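PDB 6AGZ: Old Yellow Enzyme from Pichia, which probably catalyses the FMN-dependent asymmetric reduction of the carbon-carbon double bond of enone compounds. Local coordinates for residues Asp42-Asp47 against Val90-Lys95; Met83-Arg88 against Tyr168-Lys173; Glu99-Lys102 against His106-Met109; Leu226-Val231 against Lys277-Val282. All coordinates share one frame; numbering follows the deposited sequence.

All four contacts lie in a flavin-binding TIM barrel, among its helices, its loops and the strands they pack on. Interactions 1, 2 and 3 share helix 87-102 or the loop that leads into it. The centres of interactions 1 and 2 are about 12 Å apart, and a salt bridge from Asp42 OD2 to Arg88 NH1 (3.1 Å) joins them. Trp93 CE2 of interaction 1 packs on Met109 CE of interaction 3 at 3.5 Å. Interaction 4 meets interaction 2 where Val169 and Ala172 touch helix 218-231. It meets interaction 3 through a probable hydrogen bond, Ser108 OG to Tyr281 OH. The side chains of Trp93, Ile107 and Ile84 lie about 10, 13 and 14 Å from the FMN.

Interaction 1: Asp42-Asp47 against Val90-Lys95; sequences DFVATD and VEAWKK
Val44 turns CG1 anti to its backbone N (chi1 -178°), which brings this methyl to Ala92. Trp93 has chi1 -83° and chi2 120°, and these torsions turn one face of its indole to Ala45. The CB of Ala45 therefore meets two neighbours of helix 87-102 at once. It touches Ala92 CB methyl to methyl at 3.8 Å. It also sits over a face of the Trp93 ring, with CE2 the nearest ring atom at 4.4 Å. Val44 CG1 comes to the same Ala92 methyl at 4.1 Å, and Ala45 O lies 3.9 Å from it. Ala92 CB thus touches both loop residues. The loop follows barrel strand 29-31 and leads into helix 47-57, where Thr46 is the N-cap. The small alanines let the backbones draw close, with Ala45 CA and Ala92 CA 5.6 Å apart. The Trp93 side chain also packs on Thr66 and Thr69 of strand 63-70. Trp93 NE1 has a weak hydrogen bond to Met83 O. The backbone of Ala45 is hydrogen-bonded to the backbone of Leu404 in the C-terminal tail. A polar tie lies at the start of the same helix, where Asp42 forms a salt bridge with Arg88. Between residues 42-47 and 90-95 the contact is purely apolar, so the fit there rests on the shapes of three methyl groups and one indole face.

Interaction 2: Met83-Arg88 against Tyr168-Lys173; sequences MIYTDR and YVNAAK
Ile84 meets Ala171 where the loop before helix 87-102 lies against helix 158-179, both outside the strands of the TIM barrel. The contact runs from Ile84 CG2 to Ala171 CB, at 3.8 Å. Ile84 points CG1 opposite its amide nitrogen (chi1 -169°), which leaves CG2 between that nitrogen and the carbonyl carbon and facing the helix. The same methyl is 4.2 Å from Ala171 O. Leu111 of strand 106-112 packs on both Ile84 and Ala171, so this half is buried. Ile84 O accepts a hydrogen bond from Asn174, one turn further along the helix.

Asn170 covers the outer half. Its amide comes to the ring of Tyr85 obliquely, with ND2 4.2 Å from CD1. The two side chains cross at about a right angle, and the amide plane is turned 80° from the ring plane. No direct hydrogen bond joins these two side chains. Tyr85 is exposed, and a water takes up the polar link beside its ring. This water donates to Tyr85 O at 2.7 Å and accepts from Asn170 ND2 at 3.0 Å.

Interaction 3: Glu99-Lys102 against His106-Met109; sequences EVHK and HISM
Val100 packs on Ile107 at the turn between helix 87-102 and strand 106-112. These two elements close the beta-alpha-beta unit that begins with strand 63-70, one of the repeated crossovers of a TIM barrel. Only three residues link the segments, and the chain reverses so sharply that His101 CA comes 5.9 Å from His106 CA.

The tight part is apolar and buried. Val100 CG1 sits against Ile107 CB at 3.9 Å, and Val100 CG2 reaches Ile107 CD1 at 4.1 Å. Both valine methyls are therefore used, one on the branch point and one on the end of the isoleucine chain. The side chains cross at about a right angle. Ile107 has both torsions extended (chi1 -173°, chi2 166°), which carries CD1 to the second methyl. Tyr53 and Ala57 of helix 47-57 also pack on Val100, and Phe181 and Thr66 pack on Ile107.

The other part is looser and partly open to solvent. It is formed by His101 and the backbone of His106, whose own side chain starts out away from the helix. The His101 imidazole comes edge-on, with CD2 4.0 Å from His106 CA near the ring plane. No hydrogen bond joins the two segments directly. Instead, Asp182, just before strand 183-187, ties them together. Its OD2 forms hydrogen bonds with both His101 NE2 and Ile107 N, a carboxylate oxygen shared by a helix side chain and a strand backbone.

Interaction 4: Leu226-Val231 against Lys277-Val282; sequences LVIEAV and KRLAYV
The backbones of Ile228 and Lys277 stay well apart, with their CA atoms 7.7 Å from each other, and the gap is filled by side chains. Ile228, near the end of helix 218-231, fills most of it. Its chain is extended to CD1 (chi2 178°). CD1 is turned mainly to Leu279 and CG2 to Lys277.

CD1 meets Leu279 CD2 at 3.7 Å, and the two side chains cross at about a right angle. Leu279 CD2 also lies 4.2 Å from Ile228 CG1. The CG2 branch meets the aliphatic part of Lys277, with CD at 3.8 Å. The lysine chain bends at chi3 (-53°) and again at chi4. This lays its end across the isoleucine, with NZ 4.0 Å from Ile228 CG2. The ammonium has a long, weak ion pair with Asp225 of the same helix.

In the TIM barrel, helix 218-231 leads into strand 236-240, and strand 281-285 is the next strand round. Helix 218-231 follows strand 183-187, and the contact joins it to the chain entering strand 281-285, two strands further round. Leu279 also packs on Val236, Leu269 and Trp309, so its side chain lies in the buried layer between strands and helices. With an alanine here in place of Ile228, Leu279 CD2 would probably lose its methyl partner and the bent lysine chain its support from CG2, leaving it freer to turn. Lys277 is only partly exposed, and it also touches Ala233 in the loop after the helix.

Interaction 1: Asp42-Asp47 against Val90-Lys95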
loop_
_atom_site.group_PDB
_atom_site.type_symbol
_atom_site.label_atom_id
_atom_site.label_comp_id
_atom_site.label_asym_id
_atom_site.label_seq_id
_atom_site.Cartn_x
_atom_site.Cartn_y
_atom_site.Cartn_z
ATOM N N ASP A 42 33.484 -24.689 -9.757
ATOM C CA ASP A 42 33.234 -24.131 -11.078
ATOM C C ASP A 42 31.802 -23.645 -11.251
ATOM O O ASP A 42 31.448 -23.195 -12.348
ATOM C CB ASP A 42 33.545 -25.179 -12.149
ATOM C CG ASP A 42 34.730 -24.801 -13.006
ATOM O OD1 ASP A 42 35.447 -23.847 -12.639
ATOM O OD2 ASP A 42 34.947 -25.462 -14.043
ATOM N N PHE A 43 30.978 -23.741 -10.202
ATOM C CA PHE A 43 29.564 -23.360 -10.236
ATOM C C PHE A 43 28.764 -24.252 -11.186
ATOM O O PHE A 43 27.851 -23.789 -11.871
ATOM C CB PHE A 43 29.386 -21.880 -10.595
ATOM C CG PHE A 43 30.353 -20.969 -9.896
ATOM C CD1 PHE A 43 30.265 -20.752 -8.531
ATOM C CD2 PHE A 43 31.356 -20.330 -10.607
ATOM C CE1 PHE A 43 31.158 -19.914 -7.887
ATOM C CE2 PHE A 43 32.251 -19.491 -9.971
ATOM C CZ PHE A 43 32.152 -19.283 -8.610
ATOM N N VAL A 44 29.100 -25.541 -11.217
ATOM C CA VAL A 44 28.419 -26.525 -12.050
ATOM C C VAL A 44 27.562 -27.411 -11.156
ATOM O O VAL A 44 28.003 -27.838 -10.081
ATOM C CB VAL A 44 29.424 -27.368 -12.861
ATOM C CG1 VAL A 44 28.696 -28.352 -13.766
ATOM C CG2 VAL A 44 30.340 -26.465 -13.675
ATOM N N ALA A 45 26.337 -27.685 -11.599
ATOM C CA ALA A 45 25.437 -28.541 -10.838
ATOM C C ALA A 45 25.983 -29.963 -10.770
ATOM O O ALA A 45 26.645 -30.444 -11.693
ATOM C CB ALA A 45 24.041 -28.540 -11.461
ATOM N N THR A 46 25.691 -30.640 -9.665
ATOM C CA THR A 46 26.286 -31.932 -9.364
ATOM C C THR A 46 25.241 -33.041 -9.359
ATOM O O THR A 46 24.031 -32.794 -9.320
ATOM C CB THR A 46 27.005 -31.900 -8.010
ATOM O OG1 THR A 46 26.089 -31.486 -6.989
ATOM C CG2 THR A 46 28.178 -30.931 -8.054
ATOM N N ASP A 47 25.738 -34.280 -9.406
ATOM C CA ASP A 47 24.864 -35.446 -9.302
ATOM C C ASP A 47 24.090 -35.435 -7.991
ATOM O O ASP A 47 22.931 -35.875 -7.937
ATOM C CB ASP A 47 25.695 -36.725 -9.429
ATOM C CG ASP A 47 26.882 -36.747 -8.480
ATOM O OD1 ASP A 47 27.179 -35.699 -7.867
ATOM O OD2 ASP A 47 27.526 -37.809 -8.352
ATOM N N VAL A 90 24.779 -25.042 -18.328
ATOM C CA VAL A 90 23.473 -25.194 -18.963
ATOM C C VAL A 90 23.173 -26.665 -19.233
ATOM O O VAL A 90 22.022 -27.105 -19.131
ATOM C CB VAL A 90 23.405 -24.350 -20.249
ATOM C CG1 VAL A 90 22.104 -24.602 -20.992
ATOM C CG2 VAL A 90 23.548 -22.873 -19.916
ATOM N N GLU A 91 24.198 -27.449 -19.579
ATOM C CA GLU A 91 24.003 -28.885 -19.757
ATOM C C GLU A 91 23.557 -29.539 -18.455
ATOM O O GLU A 91 22.570 -30.287 -18.423
ATOM C CB GLU A 91 25.292 -29.536 -20.264
ATOM C CG GLU A 91 25.788 -29.023 -21.604
ATOM C CD GLU A 91 27.214 -29.455 -21.897
ATOM O OE1 GLU A 91 27.473 -30.676 -21.929
ATOM O OE2 GLU A 91 28.078 -28.572 -22.082
ATOM N N ALA A 92 24.278 -29.263 -17.363
ATOM C CA ALA A 92 23.940 -29.858 -16.074
ATOM C C ALA A 92 22.521 -29.491 -15.649
ATOM O O ALA A 92 21.712 -30.368 -15.311
ATOM C CB ALA A 92 24.952 -29.419 -15.015
ATOM N N TRP A 93 22.200 -28.193 -15.666
ATOM C CA TRP A 93 20.850 -27.775 -15.296
ATOM C C TRP A 93 19.809 -28.401 -16.214
ATOM O O TRP A 93 18.711 -28.754 -15.768
ATOM C CB TRP A 93 20.738 -26.251 -15.317
ATOM C CG TRP A 93 21.218 -25.597 -14.058
ATOM C CD1 TRP A 93 22.235 -24.696 -13.938
ATOM C CD2 TRP A 93 20.704 -25.800 -12.734
ATOM N NE1 TRP A 93 22.383 -24.321 -12.624
ATOM C CE2 TRP A 93 21.456 -24.985 -11.866
ATOM C CE3 TRP A 93 19.679 -26.590 -12.201
ATOM C CZ2 TRP A 93 21.216 -24.937 -10.493
ATOM C CZ3 TRP A 93 19.443 -26.541 -10.839
ATOM C CH2 TRP A 93 20.207 -25.719 -10.000
ATOM N N LYS A 94 20.137 -28.552 -17.500
ATOM C CA LYS A 94 19.220 -29.205 -18.428
ATOM C C LYS A 94 18.934 -30.638 -17.999
ATOM O O LYS A 94 17.787 -31.096 -18.064
ATOM C CB LYS A 94 19.794 -29.174 -19.844
ATOM C CG LYS A 94 18.869 -29.755 -20.905
ATOM C CD LYS A 94 19.530 -29.750 -22.276
ATOM C CE LYS A 94 18.527 -30.040 -23.385
ATOM N NZ LYS A 94 17.937 -31.402 -23.283
ATOM N N LYS A 95 19.964 -31.360 -17.552
ATOM C CA LYS A 95 19.747 -32.726 -17.087
ATOM C C LYS A 95 18.893 -32.751 -15.824
ATOM O O LYS A 95 18.014 -33.614 -15.677
ATOM C CB LYS A 95 21.089 -33.419 -16.859
ATOM C CG LYS A 95 21.878 -33.623 -18.144
ATOM C CD LYS A 95 23.271 -34.162 -17.883
ATOM C CE LYS A 95 23.968 -34.504 -19.189
ATOM N NZ LYS A 95 25.233 -35.253 -18.966
#

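Interaction 2: Met83-Arg88 against Tyr168-Lys173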
loop_
_atom_site.group_PDB
_atom_site.type_symbol
_atom_site.label_atom_id
_atom_site.label_comp_id
_atom_site.label_asym_id
_atom_site.label_seq_id
_atom_site.Cartn_x
_atom_site.Cartn_y
_atom_site.Cartn_z
ATOM N N MET A 83 25.197 -21.457 -11.303
ATOM C CA MET A 83 25.294 -20.546 -12.436
ATOM C C MET A 83 24.691 -21.210 -13.667
ATOM O O MET A 83 24.724 -22.436 -13.809
ATOM C CB MET A 83 26.746 -20.129 -12.700
ATOM C CG MET A 83 26.885 -18.888 -13.570
ATOM S SD MET A 83 28.598 -18.380 -13.831
ATOM C CE MET A 83 29.044 -17.828 -12.187
ATOM N N ILE A 84 24.123 -20.386 -14.548
ATOM C CA ILE A 84 23.461 -20.852 -15.764
ATOM C C ILE A 84 24.134 -20.195 -16.970
ATOM O O ILE A 84 23.492 -19.900 -17.984
ATOM C CB ILE A 84 21.943 -20.565 -15.693
ATOM C CG1 ILE A 84 21.171 -21.267 -16.821
ATOM C CG2 ILE A 84 21.663 -19.060 -15.634
ATOM C CD1 ILE A 84 20.848 -22.717 -16.540
ATOM N N TYR A 85 25.445 -19.964 -16.869
ATOM C CA TYR A 85 26.165 -19.127 -17.826
ATOM C C TYR A 85 26.907 -19.930 -18.892
ATOM O O TYR A 85 26.656 -19.753 -20.087
ATOM C CB TYR A 85 27.135 -18.214 -17.066
ATOM C CG TYR A 85 27.807 -17.163 -17.916
ATOM C CD1 TYR A 85 27.093 -16.079 -18.407
ATOM C CD2 TYR A 85 29.160 -17.246 -18.213
ATOM C CE1 TYR A 85 27.705 -15.112 -19.180
ATOM C CE2 TYR A 85 29.782 -16.284 -18.982
ATOM C CZ TYR A 85 29.049 -15.220 -19.463
ATOM O OH TYR A 85 29.665 -14.260 -20.232
ATOM N N THR A 86 27.823 -20.810 -18.488
ATOM C CA THR A 86 28.631 -21.527 -19.464
ATOM C C THR A 86 27.847 -22.694 -20.063
ATOM O O THR A 86 26.771 -23.068 -19.589
ATOM C CB THR A 86 29.927 -22.034 -18.833
ATOM O OG1 THR A 86 29.633 -23.088 -17.908
ATOM C CG2 THR A 86 30.640 -20.907 -18.101
ATOM N N ASP A 87 28.408 -23.274 -21.128
ATOM C CA ASP A 87 27.768 -24.419 -21.771
ATOM C C ASP A 87 27.621 -25.585 -20.799
ATOM O O ASP A 87 26.556 -26.207 -20.719
ATOM C CB ASP A 87 28.562 -24.841 -23.009
ATOM C CG ASP A 87 28.344 -23.909 -24.188
ATOM O OD1 ASP A 87 27.510 -22.988 -24.074
ATOM O OD2 ASP A 87 29.001 -24.106 -25.232
ATOM N N ARG A 88 28.682 -25.887 -20.044
ATOM C CA ARG A 88 28.635 -26.995 -19.092
ATOM C C ARG A 88 27.523 -26.797 -18.067
ATOM O O ARG A 88 26.751 -27.722 -17.779
ATOM C CB ARG A 88 29.991 -27.141 -18.394
ATOM C CG ARG A 88 31.107 -27.640 -19.300
ATOM C CD ARG A 88 32.449 -27.720 -18.575
ATOM N NE ARG A 88 32.403 -28.576 -17.390
ATOM C CZ ARG A 88 32.652 -28.155 -16.153
ATOM N NH1 ARG A 88 32.974 -26.886 -15.934
ATOM N NH2 ARG A 88 32.586 -29.003 -15.135
ATOM N N TYR A 168 20.708 -10.623 -17.694
ATOM C CA TYR A 168 19.436 -11.216 -17.294
ATOM C C TYR A 168 18.733 -11.860 -18.483
ATOM O O TYR A 168 18.190 -12.966 -18.368
ATOM C CB TYR A 168 18.533 -10.163 -16.653
ATOM C CG TYR A 168 18.674 -10.038 -15.152
ATOM C CD1 TYR A 168 19.326 -8.952 -14.583
ATOM C CD2 TYR A 168 18.144 -11.003 -14.303
ATOM C CE1 TYR A 168 19.450 -8.830 -13.211
ATOM C CE2 TYR A 168 18.264 -10.890 -12.929
ATOM C CZ TYR A 168 18.918 -9.802 -12.389
ATOM O OH TYR A 168 19.039 -9.684 -11.024
ATOM N N VAL A 169 18.734 -11.182 -19.634
ATOM C CA VAL A 169 18.090 -11.743 -20.821
ATOM C C VAL A 169 18.772 -13.042 -21.235
ATOM O O VAL A 169 18.110 -14.051 -21.519
ATOM C CB VAL A 169 18.087 -10.716 -21.968
ATOM C CG1 VAL A 169 17.541 -11.346 -23.242
ATOM C CG2 VAL A 169 17.270 -9.498 -21.579
ATOM N N ASN A 170 20.107 -13.038 -21.271
ATOM C CA ASN A 170 20.843 -14.229 -21.690
ATOM C C ASN A 170 20.609 -15.395 -20.736
ATOM O O ASN A 170 20.411 -16.536 -21.175
ATOM C CB ASN A 170 22.333 -13.908 -21.797
ATOM C CG ASN A 170 23.176 -15.136 -22.083
ATOM O OD1 ASN A 170 23.116 -15.705 -23.173
ATOM N ND2 ASN A 170 23.973 -15.547 -21.103
ATOM N N ALA A 171 20.623 -15.129 -19.427
ATOM C CA ALA A 171 20.390 -16.195 -18.457
ATOM C C ALA A 171 18.969 -16.733 -18.557
ATOM O O ALA A 171 18.747 -17.945 -18.440
ATOM C CB ALA A 171 20.676 -15.692 -17.044
ATOM N N ALA A 172 17.991 -15.847 -18.775
ATOM C CA ALA A 172 16.612 -16.296 -18.929
ATOM C C ALA A 172 16.451 -17.169 -20.168
ATOM O O ALA A 172 15.744 -18.184 -20.135
ATOM C CB ALA A 172 15.671 -15.094 -18.989
ATOM N N LYS A 173 17.100 -16.789 -21.273
ATOM C CA LYS A 173 17.034 -17.607 -22.480
ATOM C C LYS A 173 17.706 -18.958 -22.269
ATOM O O LYS A 173 17.189 -19.990 -22.716
ATOM C CB LYS A 173 17.669 -16.863 -23.655
ATOM C CG LYS A 173 16.834 -15.705 -24.176
ATOM C CD LYS A 173 17.620 -14.849 -25.155
ATOM C CE LYS A 173 18.000 -15.628 -26.405
ATOM N NZ LYS A 173 16.808 -16.021 -27.208
HETATM O O HOH W 1 25.581 -17.998 -21.785
#

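Interaction 3: Glu99-Lys102 against His106-Met109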
loop_
_atom_site.group_PDB
_atom_site.type_symbol
_atom_site.label_atom_id
_atom_site.label_comp_id
_atom_site.label_asym_id
_atom_site.label_seq_id
_atom_site.Cartn_x
_atom_site.Cartn_y
_atom_site.Cartn_z
ATOM N N GLU A 99 15.226 -34.641 -15.540
ATOM C CA GLU A 99 14.864 -35.604 -14.505
ATOM C C GLU A 99 13.634 -35.149 -13.727
ATOM O O GLU A 99 12.755 -35.963 -13.420
ATOM C CB GLU A 99 16.042 -35.838 -13.562
ATOM C CG GLU A 99 15.696 -36.647 -12.316
ATOM C CD GLU A 99 15.405 -38.110 -12.607
ATOM O OE1 GLU A 99 15.561 -38.543 -13.768
ATOM O OE2 GLU A 99 15.018 -38.833 -11.664
ATOM N N VAL A 100 13.553 -33.856 -13.399
ATOM C CA VAL A 100 12.391 -33.344 -12.674
ATOM C C VAL A 100 11.116 -33.568 -13.480
ATOM O O VAL A 100 10.078 -33.962 -12.933
ATOM C CB VAL A 100 12.590 -31.856 -12.326
ATOM C CG1 VAL A 100 11.276 -31.225 -11.891
ATOM C CG2 VAL A 100 13.638 -31.705 -11.232
ATOM N N HIS A 101 11.173 -33.330 -14.793
ATOM C CA HIS A 101 9.994 -33.523 -15.632
ATOM C C HIS A 101 9.674 -35.001 -15.813
ATOM O O HIS A 101 8.499 -35.382 -15.880
ATOM C CB HIS A 101 10.196 -32.847 -16.987
ATOM C CG HIS A 101 10.086 -31.355 -16.941
ATOM N ND1 HIS A 101 10.707 -30.534 -17.857
ATOM C CD2 HIS A 101 9.419 -30.537 -16.092
ATOM C CE1 HIS A 101 10.430 -29.274 -17.573
ATOM N NE2 HIS A 101 9.651 -29.247 -16.507
ATOM N N LYS A 102 10.704 -35.846 -15.910
ATOM C CA LYS A 102 10.472 -37.286 -15.965
ATOM C C LYS A 102 9.742 -37.764 -14.717
ATOM O O LYS A 102 8.882 -38.647 -14.785
ATOM C CB LYS A 102 11.802 -38.022 -16.134
ATOM C CG LYS A 102 11.684 -39.527 -16.314
ATOM C CD LYS A 102 13.061 -40.172 -16.358
ATOM C CE LYS A 102 12.965 -41.687 -16.420
ATOM N NZ LYS A 102 14.295 -42.336 -16.247
ATOM N N HIS A 106 7.333 -30.049 -12.063
ATOM C CA HIS A 106 7.708 -28.887 -12.850
ATOM C C HIS A 106 8.659 -28.030 -12.028
ATOM O O HIS A 106 8.665 -28.086 -10.795
ATOM C CB HIS A 106 6.469 -28.087 -13.269
ATOM C CG HIS A 106 5.322 -28.946 -13.704
ATOM N ND1 HIS A 106 5.054 -29.218 -15.027
ATOM C CD2 HIS A 106 4.381 -29.605 -12.987
ATOM C CE1 HIS A 106 3.993 -30.001 -15.108
ATOM N NE2 HIS A 106 3.566 -30.251 -13.884
ATOM N N ILE A 107 9.472 -27.232 -12.714
ATOM C CA ILE A 107 10.570 -26.533 -12.057
ATOM C C ILE A 107 10.749 -25.144 -12.660
ATOM O O ILE A 107 10.645 -24.957 -13.878
ATOM C CB ILE A 107 11.877 -27.352 -12.134
ATOM C CG1 ILE A 107 12.978 -26.696 -11.301
ATOM C CG2 ILE A 107 12.316 -27.554 -13.581
ATOM C CD1 ILE A 107 14.165 -27.601 -11.057
ATOM N N SER A 108 10.998 -24.169 -11.789
ATOM C CA SER A 108 11.366 -22.814 -12.164
ATOM C C SER A 108 12.748 -22.508 -11.603
ATOM O O SER A 108 13.111 -22.984 -10.524
ATOM C CB SER A 108 10.348 -21.794 -11.633
ATOM O OG SER A 108 10.841 -20.469 -11.735
ATOM N N MET A 109 13.526 -21.723 -12.340
ATOM C CA MET A 109 14.850 -21.308 -11.893
ATOM C C MET A 109 14.801 -19.858 -11.432
ATOM O O MET A 109 14.364 -18.979 -12.182
ATOM C CB MET A 109 15.896 -21.472 -12.995
ATOM C CG MET A 109 17.182 -20.705 -12.698
ATOM S SD MET A 109 18.569 -21.073 -13.788
ATOM C CE MET A 109 19.146 -22.623 -13.104
#

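Interaction 4: Leu226-Val231 against Lys277-Val282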
loop_
_atom_site.group_PDB
_atom_site.type_symbol
_atom_site.label_atom_id
_atom_site.label_comp_id
_atom_site.label_asym_id
_atom_site.label_seq_id
_atom_site.Cartn_x
_atom_site.Cartn_y
_atom_site.Cartn_z
ATOM N N LEU A 226 12.331 -6.832 -20.471
ATOM C CA LEU A 226 13.224 -7.490 -21.420
ATOM C C LEU A 226 13.083 -9.008 -21.356
ATOM O O LEU A 226 13.059 -9.683 -22.394
ATOM C CB LEU A 226 14.669 -7.067 -21.160
ATOM C CG LEU A 226 15.063 -5.687 -21.692
ATOM C CD1 LEU A 226 16.391 -5.238 -21.107
ATOM C CD2 LEU A 226 15.128 -5.704 -23.212
ATOM N N VAL A 227 12.978 -9.563 -20.145
ATOM C CA VAL A 227 12.844 -11.011 -20.004
ATOM C C VAL A 227 11.504 -11.486 -20.555
ATOM O O VAL A 227 11.419 -12.545 -21.189
ATOM C CB VAL A 227 13.041 -11.422 -18.533
ATOM C CG1 VAL A 227 12.683 -12.885 -18.329
ATOM C CG2 VAL A 227 14.478 -11.171 -18.104
ATOM N N ILE A 228 10.437 -10.713 -20.329
ATOM C CA ILE A 228 9.131 -11.062 -20.883
ATOM C C ILE A 228 9.185 -11.063 -22.404
ATOM O O ILE A 228 8.656 -11.970 -23.059
ATOM C CB ILE A 228 8.046 -10.101 -20.359
ATOM C CG1 ILE A 228 7.706 -10.413 -18.900
ATOM C CG2 ILE A 228 6.793 -10.178 -21.220
ATOM C CD1 ILE A 228 6.673 -9.478 -18.309
ATOM N N GLU A 229 9.830 -10.051 -22.991
ATOM C CA GLU A 229 10.005 -10.042 -24.439
ATOM C C GLU A 229 10.835 -11.232 -24.905
ATOM O O GLU A 229 10.619 -11.748 -26.008
ATOM C CB GLU A 229 10.650 -8.727 -24.880
ATOM C CG GLU A 229 11.051 -8.684 -26.348
ATOM C CD GLU A 229 11.398 -7.286 -26.820
ATOM O OE1 GLU A 229 10.660 -6.747 -27.670
ATOM O OE2 GLU A 229 12.405 -6.725 -26.336
ATOM N N ALA A 230 11.767 -11.701 -24.072
ATOM C CA ALA A 230 12.634 -12.801 -24.481
ATOM C C ALA A 230 11.894 -14.135 -24.465
ATOM O O ALA A 230 11.911 -14.875 -25.456
ATOM C CB ALA A 230 13.866 -12.858 -23.577
ATOM N N VAL A 231 11.238 -14.463 -23.353
ATOM C CA VAL A 231 10.703 -15.804 -23.141
ATOM C C VAL A 231 9.195 -15.835 -22.940
ATOM O O VAL A 231 8.625 -16.933 -22.858
ATOM C CB VAL A 231 11.400 -16.504 -21.954
ATOM C CG1 VAL A 231 12.899 -16.597 -22.195
ATOM C CG2 VAL A 231 11.106 -15.766 -20.657
ATOM N N LYS A 277 0.323 -9.156 -20.514
ATOM C CA LYS A 277 1.582 -9.796 -20.124
ATOM C C LYS A 277 1.489 -10.099 -18.633
ATOM O O LYS A 277 1.972 -9.334 -17.793
ATOM C CB LYS A 277 2.784 -8.917 -20.462
ATOM C CG LYS A 277 2.827 -8.459 -21.910
ATOM C CD LYS A 277 4.104 -7.697 -22.207
ATOM C CE LYS A 277 4.310 -6.563 -21.220
ATOM N NZ LYS A 277 5.749 -6.361 -20.903
ATOM N N ARG A 278 0.875 -11.234 -18.313
ATOM C CA ARG A 278 0.645 -11.658 -16.939
ATOM C C ARG A 278 1.760 -12.608 -16.522
ATOM O O ARG A 278 1.964 -13.646 -17.161
ATOM C CB ARG A 278 -0.720 -12.334 -16.805
ATOM C CG ARG A 278 -0.911 -13.139 -15.525
ATOM C CD ARG A 278 -1.284 -12.257 -14.342
ATOM N NE ARG A 278 -2.599 -11.645 -14.507
ATOM C CZ ARG A 278 -3.129 -10.768 -13.659
ATOM N NH1 ARG A 278 -2.452 -10.392 -12.582
ATOM N NH2 ARG A 278 -4.330 -10.259 -13.892
ATOM N N LEU A 279 2.483 -12.246 -15.463
ATOM C CA LEU A 279 3.541 -13.108 -14.957
ATOM C C LEU A 279 2.973 -14.457 -14.533
ATOM O O LEU A 279 1.795 -14.579 -14.187
ATOM C CB LEU A 279 4.254 -12.451 -13.773
ATOM C CG LEU A 279 5.031 -11.157 -14.023
ATOM C CD1 LEU A 279 5.756 -10.717 -12.757
ATOM C CD2 LEU A 279 6.012 -11.333 -15.171
ATOM N N ALA A 280 3.827 -15.482 -14.576
ATOM C CA ALA A 280 3.417 -16.801 -14.108
ATOM C C ALA A 280 2.985 -16.746 -12.649
ATOM O O ALA A 280 1.937 -17.286 -12.278
ATOM C CB ALA A 280 4.555 -17.805 -14.301
ATOM N N TYR A 281 3.774 -16.078 -11.809
ATOM C CA TYR A 281 3.425 -15.899 -10.407
ATOM C C TYR A 281 4.279 -14.784 -9.822
ATOM O O TYR A 281 5.318 -14.415 -10.376
ATOM C CB TYR A 281 3.610 -17.194 -9.606
ATOM C CG TYR A 281 5.033 -17.716 -9.569
ATOM C CD1 TYR A 281 5.510 -18.563 -10.561
ATOM C CD2 TYR A 281 5.894 -17.371 -8.533
ATOM C CE1 TYR A 281 6.805 -19.047 -10.528
ATOM C CE2 TYR A 281 7.191 -17.849 -8.491
ATOM C CZ TYR A 281 7.641 -18.686 -9.491
ATOM O OH TYR A 281 8.932 -19.162 -9.455
ATOM N N VAL A 282 3.817 -14.246 -8.696
ATOM C CA VAL A 282 4.581 -13.308 -7.884
ATOM C C VAL A 282 4.824 -13.960 -6.531
ATOM O O VAL A 282 3.874 -14.387 -5.865
ATOM C CB VAL A 282 3.856 -11.959 -7.724
ATOM C CG1 VAL A 282 4.591 -11.077 -6.730
ATOM C CG2 VAL A 282 3.740 -11.259 -9.068
#